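Local coordinates for D-mannose isomerase (Marinomonas mediterranea, PDB 5X32), which catalyses the reversible isomerisation of D-mannose to D-fructose and, less efficiently, that of D-lyxose to D-xylulose, at residues Gly154-Glu159 with Leu196-Leu201; Leu202-Cys207 with Glu268-Pro273; Leu258-Asp263 with Trp322-Ala327. All coordinates share one frame; numbering follows the deposited sequence.

The three contacts form one patch of a helical barrel, the segments of contacts 2 and 3 alternating along the chain. Contacts 1 and 2 use successive turns of helix 193-212, their centres about 13 Å apart, and are tied by a salt bridge from K200 NZ to E268 OE1 (2.5 Å). Contacts 2 and 3, about 12 Å apart between centres, touch through apolar packing (L272 CD1 on L260 CD2, 3.5 Å) and a weak hydrogen bond, E268 N to D263 OD1. Contact 1 is remote from the catalytic positions; between side chains, C207 in contact 2 lies about 9 Å from H251 and M261 in contact 3 about 11 Å from H380, both proton donor/acceptors by similarity.

Contact 1: Gly154-Glu159 with Leu196-Leu201; sequences GLYLDE and LDRAKL
Two side-chain torsions bring Y156 and R198 together. The tyrosine CG lies anti to its own carbonyl carbon (chi1 -68°), while the arginine CG trans to N, followed by bends at chi2 and chi3, folds the chain so that its terminal group turns toward the phenolic oxygen. R198 NH1 donates to Y156 OH at 2.9 Å, but the N-H...O angle of 129° makes this a weak bond. The hydroxyl meets the guanidinium at its edge, near its plane; the ring and guanidinium planes are 49° apart, so the two groups do not stack. The aliphatic part of the arginine also takes part, with R198 CG 3.7 Å from Y156 OH. R198 has its stronger polar partner in E145, a salt bridge through NH2, and a cation-pi contact with W149. Here the strand 155-160 of a small antiparallel sheet meets helix 193-212 of the (alpha/alpha)6 barrel known for the N-acylglucosamine 2-epimerase family, with helix 133-147 contributing E145 and further cover for the tyrosine. G154, just before the strand, brings its carbonyl O to 4.3 Å from L201 CG, while N205 ND2 gives the same oxygen a weak hydrogen bond.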
loop_
_atom_site.group_PDB
_atom_site.type_symbol
_atom_site.label_atom_id
_atom_site.label_comp_id
_atom_site.label_asym_id
_atom_site.label_seq_id
_atom_site.Cartn_x
_atom_site.Cartn_y
_atom_site.Cartn_z
ATOM N N GLY A 154 -18.712 -11.102 4.280
ATOM C CA GLY A 154 -17.506 -10.984 5.070
ATOM C C GLY A 154 -16.519 -10.071 4.379
ATOM O O GLY A 154 -15.308 -10.194 4.582
ATOM N N LEU A 155 -17.038 -9.151 3.570
ATOM C CA LEU A 155 -16.201 -8.214 2.833
ATOM C C LEU A 155 -16.755 -6.809 2.921
ATOM O O LEU A 155 -17.879 -6.611 3.368
ATOM C CB LEU A 155 -16.092 -8.642 1.370
ATOM C CG LEU A 155 -15.295 -9.931 1.186
ATOM C CD1 LEU A 155 -15.418 -10.495 -0.225
ATOM C CD2 LEU A 155 -13.833 -9.658 1.549
ATOM N N TYR A 156 -15.969 -5.835 2.471
ATOM C CA TYR A 156 -16.422 -4.453 2.375
ATOM C C TYR A 156 -16.711 -4.120 0.918
ATOM O O TYR A 156 -15.954 -4.499 0.017
ATOM C CB TYR A 156 -15.376 -3.491 2.911
ATOM C CG TYR A 156 -15.117 -3.548 4.391
ATOM C CD1 TYR A 156 -15.869 -2.788 5.275
ATOM C CD2 TYR A 156 -14.099 -4.342 4.905
ATOM C CE1 TYR A 156 -15.617 -2.818 6.631
ATOM C CE2 TYR A 156 -13.840 -4.381 6.260
ATOM C CZ TYR A 156 -14.603 -3.616 7.118
ATOM O OH TYR A 156 -14.347 -3.654 8.468
ATOM N N LEU A 157 -17.809 -3.418 0.680
ATOM C CA LEU A 157 -18.065 -2.899 -0.653
ATOM C C LEU A 157 -17.139 -1.697 -0.968
ATOM O O LEU A 157 -16.358 -1.247 -0.120
ATOM C CB LEU A 157 -19.541 -2.547 -0.799
ATOM C CG LEU A 157 -20.141 -1.498 0.118
ATOM C CD1 LEU A 157 -20.052 -0.129 -0.531
ATOM C CD2 LEU A 157 -21.557 -1.882 0.369
ATOM N N ASP A 158 -17.206 -1.184 -2.188
ATOM C CA ASP A 158 -16.152 -0.290 -2.597
ATOM C C ASP A 158 -16.468 1.175 -2.345
ATOM O O ASP A 158 -15.702 1.864 -1.663
ATOM C CB ASP A 158 -15.825 -0.511 -4.073
ATOM C CG ASP A 158 -14.695 0.380 -4.557
ATOM O OD1 ASP A 158 -13.801 0.712 -3.738
ATOM O OD2 ASP A 158 -14.686 0.742 -5.755
ATOM N N GLU A 159 -17.579 1.661 -2.883
ATOM C CA GLU A 159 -17.866 3.077 -2.750
ATOM C C GLU A 159 -19.351 3.403 -2.615
ATOM O O GLU A 159 -20.215 2.747 -3.207
ATOM C CB GLU A 159 -17.247 3.853 -3.913
ATOM C CG GLU A 159 -17.829 3.550 -5.261
ATOM C CD GLU A 159 -17.593 4.679 -6.238
ATOM O OE1 GLU A 159 -18.417 5.625 -6.275
ATOM O OE2 GLU A 159 -16.571 4.627 -6.952
ATOM N N LEU A 196 -7.731 -7.289 14.624
ATOM C CA LEU A 196 -7.002 -8.446 14.127
ATOM C C LEU A 196 -7.987 -9.488 13.627
ATOM O O LEU A 196 -7.734 -10.141 12.608
ATOM C CB LEU A 196 -6.077 -9.021 15.200
ATOM C CG LEU A 196 -5.279 -10.265 14.804
ATOM C CD1 LEU A 196 -4.513 -10.033 13.517
ATOM C CD2 LEU A 196 -4.311 -10.640 15.914
ATOM N N ASP A 197 -9.121 -9.633 14.312
ATOM C CA ASP A 197 -10.095 -10.631 13.877
ATOM C C ASP A 197 -10.709 -10.248 12.526
ATOM O O ASP A 197 -10.911 -11.103 11.637
ATOM C CB ASP A 197 -11.183 -10.812 14.931
ATOM C CG ASP A 197 -10.675 -11.530 16.175
ATOM O OD1 ASP A 197 -9.601 -12.173 16.100
ATOM O OD2 ASP A 197 -11.328 -11.419 17.242
ATOM N N ARG A 198 -10.940 -8.957 12.331
ATOM C CA ARG A 198 -11.481 -8.519 11.047
ATOM C C ARG A 198 -10.415 -8.696 9.932
ATOM O O ARG A 198 -10.725 -9.134 8.813
ATOM C CB ARG A 198 -11.974 -7.071 11.144
ATOM C CG ARG A 198 -12.570 -6.525 9.872
ATOM C CD ARG A 198 -13.658 -7.410 9.310
ATOM N NE ARG A 198 -14.752 -7.647 10.250
ATOM C CZ ARG A 198 -15.832 -6.875 10.340
ATOM N NH1 ARG A 198 -15.960 -5.804 9.570
ATOM N NH2 ARG A 198 -16.780 -7.154 11.216
ATOM N N ALA A 199 -9.160 -8.378 10.246
ATOM C CA ALA A 199 -8.092 -8.543 9.276
ATOM C C ALA A 199 -8.025 -9.988 8.842
ATOM O O ALA A 199 -7.966 -10.274 7.644
ATOM C CB ALA A 199 -6.753 -8.104 9.846
ATOM N N LYS A 200 -8.091 -10.911 9.796
ATOM C CA LYS A 200 -7.994 -12.319 9.418
ATOM C C LYS A 200 -9.197 -12.811 8.620
ATOM O O LYS A 200 -9.054 -13.671 7.731
ATOM C CB LYS A 200 -7.771 -13.180 10.653
ATOM C CG LYS A 200 -6.611 -12.695 11.496
ATOM C CD LYS A 200 -6.361 -13.612 12.668
ATOM C CE LYS A 200 -6.560 -15.051 12.247
ATOM N NZ LYS A 200 -5.839 -15.998 13.124
ATOM N N LEU A 201 -10.368 -12.251 8.911
ATOM C CA LEU A 201 -11.572 -12.606 8.157
ATOM C C LEU A 201 -11.479 -12.140 6.698
ATOM O O LEU A 201 -11.854 -12.868 5.771
ATOM C CB LEU A 201 -12.814 -12.012 8.822
ATOM C CG LEU A 201 -14.162 -12.284 8.146
ATOM C CD1 LEU A 201 -14.362 -13.750 7.841
ATOM C CD2 LEU A 201 -15.324 -11.731 8.966
#

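Contact 2: Leu202-Cys207 with Glu268-Pro273; sequences LAKNIC and ENWYLP
W270 meets K204, A203 and C207 of helix 193-212, the last two at the edge of its indole. At the six-membered end, W270 CZ3 lies 3.9 Å from C207 CB, an apolar contact made near the ring plane; W270 CH2 approaches A203 O at the same 3.9 Å. Toward the pyrrole end the lysine chain, bent at chi2 and chi3, crosses the indole obliquely and brings K204 CE to 3.4 Å from W270 NE1. K204 NZ is equally near that nitrogen, but both are donors and the pair is not hydrogen-bonded. With CG between the backbone N and the carbonyl carbon (chi1 66°), the indole of W270 reaches helix 193-212. One indole face is covered by Y271, whose CD1 stands 3.5 Å above the plane of the W270 ring and over its centre. Y271 is backed in turn by E268 CB, centred 3.4 Å above the tyrosine ring. Without the indole, as with an alanine here, C207 CB would probably face a gap, and the lysine methylenes and Y271 would lose the ring they pack on. Farther out, L259 of helix 249-265 touches W270, and W255 of that helix touches C207. The indole, near the start of helix 271-286, packs on helix 193-212; the two helices, next but one in the chain, are consistent with neighbouring outer helices of an (alpha/alpha)6 barrel.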
loop_
_atom_site.group_PDB
_atom_site.type_symbol
_atom_site.label_atom_id
_atom_site.label_comp_id
_atom_site.label_asym_id
_atom_site.label_seq_id
_atom_site.Cartn_x
_atom_site.Cartn_y
_atom_site.Cartn_z
ATOM N N LEU A 202 -10.983 -10.918 6.509
ATOM C CA LEU A 202 -10.781 -10.359 5.180
ATOM C C LEU A 202 -9.758 -11.197 4.422
ATOM O O LEU A 202 -9.952 -11.548 3.242
ATOM C CB LEU A 202 -10.333 -8.900 5.280
ATOM C CG LEU A 202 -11.389 -7.964 5.861
ATOM C CD1 LEU A 202 -10.857 -6.557 6.085
ATOM C CD2 LEU A 202 -12.596 -7.947 4.941
ATOM N N ALA A 203 -8.662 -11.507 5.112
ATOM C CA ALA A 203 -7.616 -12.350 4.548
ATOM C C ALA A 203 -8.212 -13.651 4.053
ATOM O O ALA A 203 -7.995 -14.018 2.902
ATOM C CB ALA A 203 -6.520 -12.626 5.577
ATOM N N LYS A 204 -8.991 -14.323 4.907
ATOM C CA LYS A 204 -9.603 -15.600 4.534
ATOM C C LYS A 204 -10.517 -15.443 3.326
ATOM O O LYS A 204 -10.486 -16.265 2.393
ATOM C CB LYS A 204 -10.397 -16.208 5.692
ATOM C CG LYS A 204 -11.107 -17.517 5.307
ATOM C CD LYS A 204 -11.162 -18.524 6.440
ATOM C CE LYS A 204 -9.902 -19.370 6.476
ATOM N NZ LYS A 204 -9.664 -20.085 7.754
ATOM N N ASN A 205 -11.379 -14.429 3.385
ATOM C CA ASN A 205 -12.381 -14.224 2.348
ATOM C C ASN A 205 -11.854 -13.874 0.971
ATOM O O ASN A 205 -12.446 -14.262 -0.049
ATOM C CB ASN A 205 -13.368 -13.170 2.805
ATOM C CG ASN A 205 -14.404 -13.761 3.698
ATOM O OD1 ASN A 205 -14.880 -14.861 3.412
ATOM N ND2 ASN A 205 -14.757 -13.073 4.785
ATOM N N ILE A 206 -10.725 -13.179 0.936
ATOM C CA ILE A 206 -10.159 -12.770 -0.334
ATOM C C ILE A 206 -9.228 -13.876 -0.825
ATOM O O ILE A 206 -9.346 -14.355 -1.963
ATOM C CB ILE A 206 -9.409 -11.424 -0.212
ATOM C CG1 ILE A 206 -10.392 -10.306 0.128
ATOM C CG2 ILE A 206 -8.690 -11.102 -1.502
ATOM C CD1 ILE A 206 -11.360 -10.031 -0.984
ATOM N N CYS A 207 -8.322 -14.300 0.050
ATOM C CA CYS A 207 -7.319 -15.279 -0.327
ATOM C C CYS A 207 -7.815 -16.719 -0.413
ATOM O O CYS A 207 -7.196 -17.525 -1.089
ATOM C CB CYS A 207 -6.158 -15.223 0.661
ATOM S SG CYS A 207 -5.210 -13.727 0.497
ATOM N N GLU A 268 -2.105 -19.580 11.376
ATOM C CA GLU A 268 -3.132 -20.333 10.667
ATOM C C GLU A 268 -2.429 -21.212 9.638
ATOM O O GLU A 268 -1.600 -20.713 8.870
ATOM C CB GLU A 268 -4.125 -19.400 9.980
ATOM C CG GLU A 268 -5.578 -19.791 10.154
ATOM C CD GLU A 268 -6.161 -19.273 11.458
ATOM O OE1 GLU A 268 -6.152 -18.044 11.680
ATOM O OE2 GLU A 268 -6.628 -20.090 12.271
ATOM N N ASN A 269 -2.752 -22.505 9.600
ATOM C CA ASN A 269 -1.896 -23.437 8.882
ATOM C C ASN A 269 -1.960 -23.327 7.344
ATOM O O ASN A 269 -1.142 -23.939 6.654
ATOM C CB ASN A 269 -2.150 -24.894 9.333
ATOM C CG ASN A 269 -3.541 -25.417 8.985
ATOM O OD1 ASN A 269 -4.233 -24.881 8.113
ATOM N ND2 ASN A 269 -3.928 -26.523 9.630
ATOM N N TRP A 270 -2.903 -22.560 6.801
ATOM C CA TRP A 270 -2.944 -22.347 5.347
ATOM C C TRP A 270 -2.194 -21.076 4.895
ATOM O O TRP A 270 -1.935 -20.890 3.698
ATOM C CB TRP A 270 -4.393 -22.277 4.847
ATOM C CG TRP A 270 -5.179 -21.085 5.357
ATOM C CD1 TRP A 270 -5.909 -21.028 6.500
ATOM C CD2 TRP A 270 -5.328 -19.798 4.725
ATOM N NE1 TRP A 270 -6.494 -19.793 6.632
ATOM C CE2 TRP A 270 -6.155 -19.020 5.555
ATOM C CE3 TRP A 270 -4.834 -19.229 3.547
ATOM C CZ2 TRP A 270 -6.506 -17.703 5.244
ATOM C CZ3 TRP A 270 -5.181 -17.911 3.246
ATOM C CH2 TRP A 270 -6.010 -17.171 4.089
ATOM N N TYR A 271 -1.834 -20.214 5.848
ATOM C CA TYR A 271 -1.184 -18.938 5.529
ATOM C C TYR A 271 0.073 -19.119 4.678
ATOM O O TYR A 271 0.164 -18.590 3.562
ATOM C CB TYR A 271 -0.828 -18.192 6.806
ATOM C CG TYR A 271 -1.988 -17.464 7.425
ATOM C CD1 TYR A 271 -3.205 -17.369 6.765
ATOM C CD2 TYR A 271 -1.871 -16.866 8.678
ATOM C CE1 TYR A 271 -4.269 -16.692 7.337
ATOM C CE2 TYR A 271 -2.923 -16.192 9.253
ATOM C CZ TYR A 271 -4.124 -16.111 8.580
ATOM O OH TYR A 271 -5.191 -15.451 9.145
ATOM N N LEU A 272 1.035 -19.877 5.201
ATOM C CA LEU A 272 2.315 -20.037 4.523
ATOM C C LEU A 272 2.207 -20.770 3.187
ATOM O O LEU A 272 2.806 -20.325 2.221
ATOM C CB LEU A 272 3.318 -20.744 5.432
ATOM C CG LEU A 272 4.706 -20.882 4.828
ATOM C CD1 LEU A 272 5.253 -19.496 4.516
ATOM C CD2 LEU A 272 5.622 -21.584 5.805
ATOM N N PRO A 273 1.464 -21.898 3.115
ATOM C CA PRO A 273 1.338 -22.484 1.776
ATOM C C PRO A 273 0.650 -21.559 0.760
ATOM O O PRO A 273 0.991 -21.594 -0.426
ATOM C CB PRO A 273 0.496 -23.740 2.015
ATOM C CG PRO A 273 0.775 -24.101 3.411
ATOM C CD PRO A 273 0.983 -22.826 4.157
#

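Contact 3: Leu258-Asp263 with Trp322-Ala327; sequences LLLMLD and WLLYKA
L260 makes the main apolar contact, its CD1 methyl reaching both L323 and L324 of the facing helix. L260 CD1 lies 3.6 Å from L323 CB and also 3.6 Å from L324 CD2, so a single methyl meets the base of one leucine and the branch end of the next. The two pairs differ in direction: the side chains of L260 and L323 slide past each other in opposite senses, whereas those of L260 and L324 cross at roughly a right angle. An extended chi2 of 179° carries CD1 outward from the L260 backbone and into this position. The base of the residue contributes too, with L260 CB 4.1 Å from L323 CB.

A second hydrophobic contact comes from M261, which meets the branch of L323: M261 CG is 4.0 Å from L323 CD1, and the two side chains meet at a slant. The touching atom is a methylene, while the sulfur lies beyond it in the chain. L323 is therefore engaged at its base by L260 and at one methyl by M261. L272 of helix 271-286 touches both L260 and A327, and F279 of that helix touches L324, so a third helix extends the apolar cluster.

The cross-helix contact is apolar, and several polar groups have partners elsewhere: W322 NE1 bonds to T391 OG1 and Y325 OH to E331. The axes of the short helical segments approach to 10.0 Å at 44°, with their N-to-C directions closer to parallel than antiparallel. Two helices that run broadly the same way, with helix 271-286 between them in sequence and packed on both, fit neighbouring inner helices of an (alpha/alpha)6 barrel, the fold of the N-acylglucosamine 2-epimerase family.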
loop_
_atom_site.group_PDB
_atom_site.type_symbol
_atom_site.label_atom_id
_atom_site.label_comp_id
_atom_site.label_asym_id
_atom_site.label_seq_id
_atom_site.Cartn_x
_atom_site.Cartn_y
_atom_site.Cartn_z
ATOM N N LEU A 258 0.916 -9.944 3.368
ATOM C CA LEU A 258 -0.104 -9.799 4.400
ATOM C C LEU A 258 -0.352 -11.135 5.137
ATOM O O LEU A 258 -0.403 -11.165 6.361
ATOM C CB LEU A 258 -1.394 -9.244 3.783
ATOM C CG LEU A 258 -1.196 -7.791 3.295
ATOM C CD1 LEU A 258 -2.367 -7.287 2.466
ATOM C CD2 LEU A 258 -0.927 -6.819 4.458
ATOM N N LEU A 259 -0.450 -12.236 4.403
ATOM C CA LEU A 259 -0.623 -13.553 5.019
ATOM C C LEU A 259 0.509 -13.886 5.978
ATOM O O LEU A 259 0.265 -14.426 7.046
ATOM C CB LEU A 259 -0.705 -14.654 3.968
ATOM C CG LEU A 259 -1.890 -14.506 3.015
ATOM C CD1 LEU A 259 -1.985 -15.688 2.038
ATOM C CD2 LEU A 259 -3.198 -14.241 3.752
ATOM N N LEU A 260 1.748 -13.579 5.609
ATOM C CA LEU A 260 2.852 -13.948 6.495
ATOM C C LEU A 260 2.854 -13.043 7.733
ATOM O O LEU A 260 3.136 -13.477 8.866
ATOM C CB LEU A 260 4.185 -13.902 5.736
ATOM C CG LEU A 260 4.167 -14.889 4.562
ATOM C CD1 LEU A 260 5.432 -14.891 3.754
ATOM C CD2 LEU A 260 3.882 -16.290 5.044
ATOM N N MET A 261 2.489 -11.788 7.522
ATOM C CA MET A 261 2.367 -10.852 8.623
ATOM C C MET A 261 1.261 -11.300 9.616
ATOM O O MET A 261 1.423 -11.206 10.829
ATOM C CB MET A 261 2.097 -9.467 8.065
ATOM C CG MET A 261 3.301 -8.804 7.418
ATOM S SD MET A 261 2.858 -7.175 6.771
ATOM C CE MET A 261 2.430 -6.283 8.277
ATOM N N LEU A 262 0.156 -11.813 9.091
ATOM C CA LEU A 262 -0.912 -12.347 9.917
ATOM C C LEU A 262 -0.467 -13.645 10.584
ATOM O O LEU A 262 -0.820 -13.929 11.719
ATOM C CB LEU A 262 -2.143 -12.605 9.064
ATOM C CG LEU A 262 -2.990 -11.372 8.799
ATOM C CD1 LEU A 262 -4.144 -11.758 7.908
ATOM C CD2 LEU A 262 -3.475 -10.750 10.100
ATOM N N ASP A 263 0.340 -14.422 9.878
ATOM C CA ASP A 263 0.804 -15.698 10.388
ATOM C C ASP A 263 1.745 -15.492 11.567
ATOM O O ASP A 263 1.961 -16.422 12.350
ATOM C CB ASP A 263 1.485 -16.520 9.294
ATOM C CG ASP A 263 1.596 -17.983 9.660
ATOM O OD1 ASP A 263 0.953 -18.390 10.652
ATOM O OD2 ASP A 263 2.279 -18.732 8.933
ATOM N N TRP A 322 11.096 -11.499 1.036
ATOM C CA TRP A 322 11.905 -11.568 2.249
ATOM C C TRP A 322 11.198 -12.350 3.325
ATOM O O TRP A 322 11.817 -13.160 4.021
ATOM C CB TRP A 322 12.263 -10.192 2.792
ATOM C CG TRP A 322 13.227 -10.308 3.936
ATOM C CD1 TRP A 322 12.951 -10.150 5.259
ATOM C CD2 TRP A 322 14.611 -10.672 3.855
ATOM N NE1 TRP A 322 14.087 -10.359 6.007
ATOM C CE2 TRP A 322 15.119 -10.683 5.167
ATOM C CE3 TRP A 322 15.473 -10.971 2.797
ATOM C CZ2 TRP A 322 16.446 -10.983 5.449
ATOM C CZ3 TRP A 322 16.788 -11.272 3.080
ATOM C CH2 TRP A 322 17.263 -11.275 4.393
ATOM N N LEU A 323 9.904 -12.089 3.472
ATOM C CA LEU A 323 9.130 -12.797 4.478
ATOM C C LEU A 323 9.118 -14.288 4.172
ATOM O O LEU A 323 9.316 -15.103 5.056
ATOM C CB LEU A 323 7.701 -12.240 4.558
ATOM C CG LEU A 323 7.705 -10.792 5.070
ATOM C CD1 LEU A 323 6.315 -10.176 5.107
ATOM C CD2 LEU A 323 8.355 -10.748 6.431
ATOM N N LEU A 324 8.968 -14.622 2.902
ATOM C CA LEU A 324 8.929 -16.006 2.465
ATOM C C LEU A 324 10.242 -16.705 2.770
ATOM O O LEU A 324 10.279 -17.887 3.153
ATOM C CB LEU A 324 8.645 -16.049 0.973
ATOM C CG LEU A 324 7.160 -15.987 0.674
ATOM C CD1 LEU A 324 7.017 -15.924 -0.812
ATOM C CD2 LEU A 324 6.465 -17.238 1.243
ATOM N N TYR A 325 11.326 -15.954 2.633
ATOM C CA TYR A 325 12.628 -16.533 2.858
ATOM C C TYR A 325 12.816 -16.745 4.358
ATOM O O TYR A 325 13.384 -17.762 4.771
ATOM C CB TYR A 325 13.733 -15.664 2.259
ATOM C CG TYR A 325 15.100 -16.087 2.722
ATOM C CD1 TYR A 325 15.611 -17.342 2.400
ATOM C CD2 TYR A 325 15.859 -15.257 3.529
ATOM C CE1 TYR A 325 16.855 -17.744 2.852
ATOM C CE2 TYR A 325 17.093 -15.647 3.981
ATOM C CZ TYR A 325 17.592 -16.888 3.644
ATOM O OH TYR A 325 18.831 -17.265 4.106
ATOM N N LYS A 326 12.327 -15.816 5.184
ATOM C CA LYS A 326 12.440 -16.028 6.628
ATOM C C LYS A 326 11.584 -17.215 7.068
ATOM O O LYS A 326 11.985 -17.993 7.931
ATOM C CB LYS A 326 12.054 -14.783 7.427
ATOM C CG LYS A 326 12.859 -13.552 7.092
ATOM C CD LYS A 326 14.343 -13.768 7.366
ATOM C CE LYS A 326 14.659 -13.850 8.847
ATOM N NZ LYS A 326 16.120 -14.095 9.045
ATOM N N ALA A 327 10.408 -17.345 6.464
ATOM C CA ALA A 327 9.449 -18.384 6.825
ATOM C C ALA A 327 9.884 -19.787 6.421
ATOM O O ALA A 327 9.598 -20.751 7.117
ATOM C CB ALA A 327 8.113 -18.080 6.187
#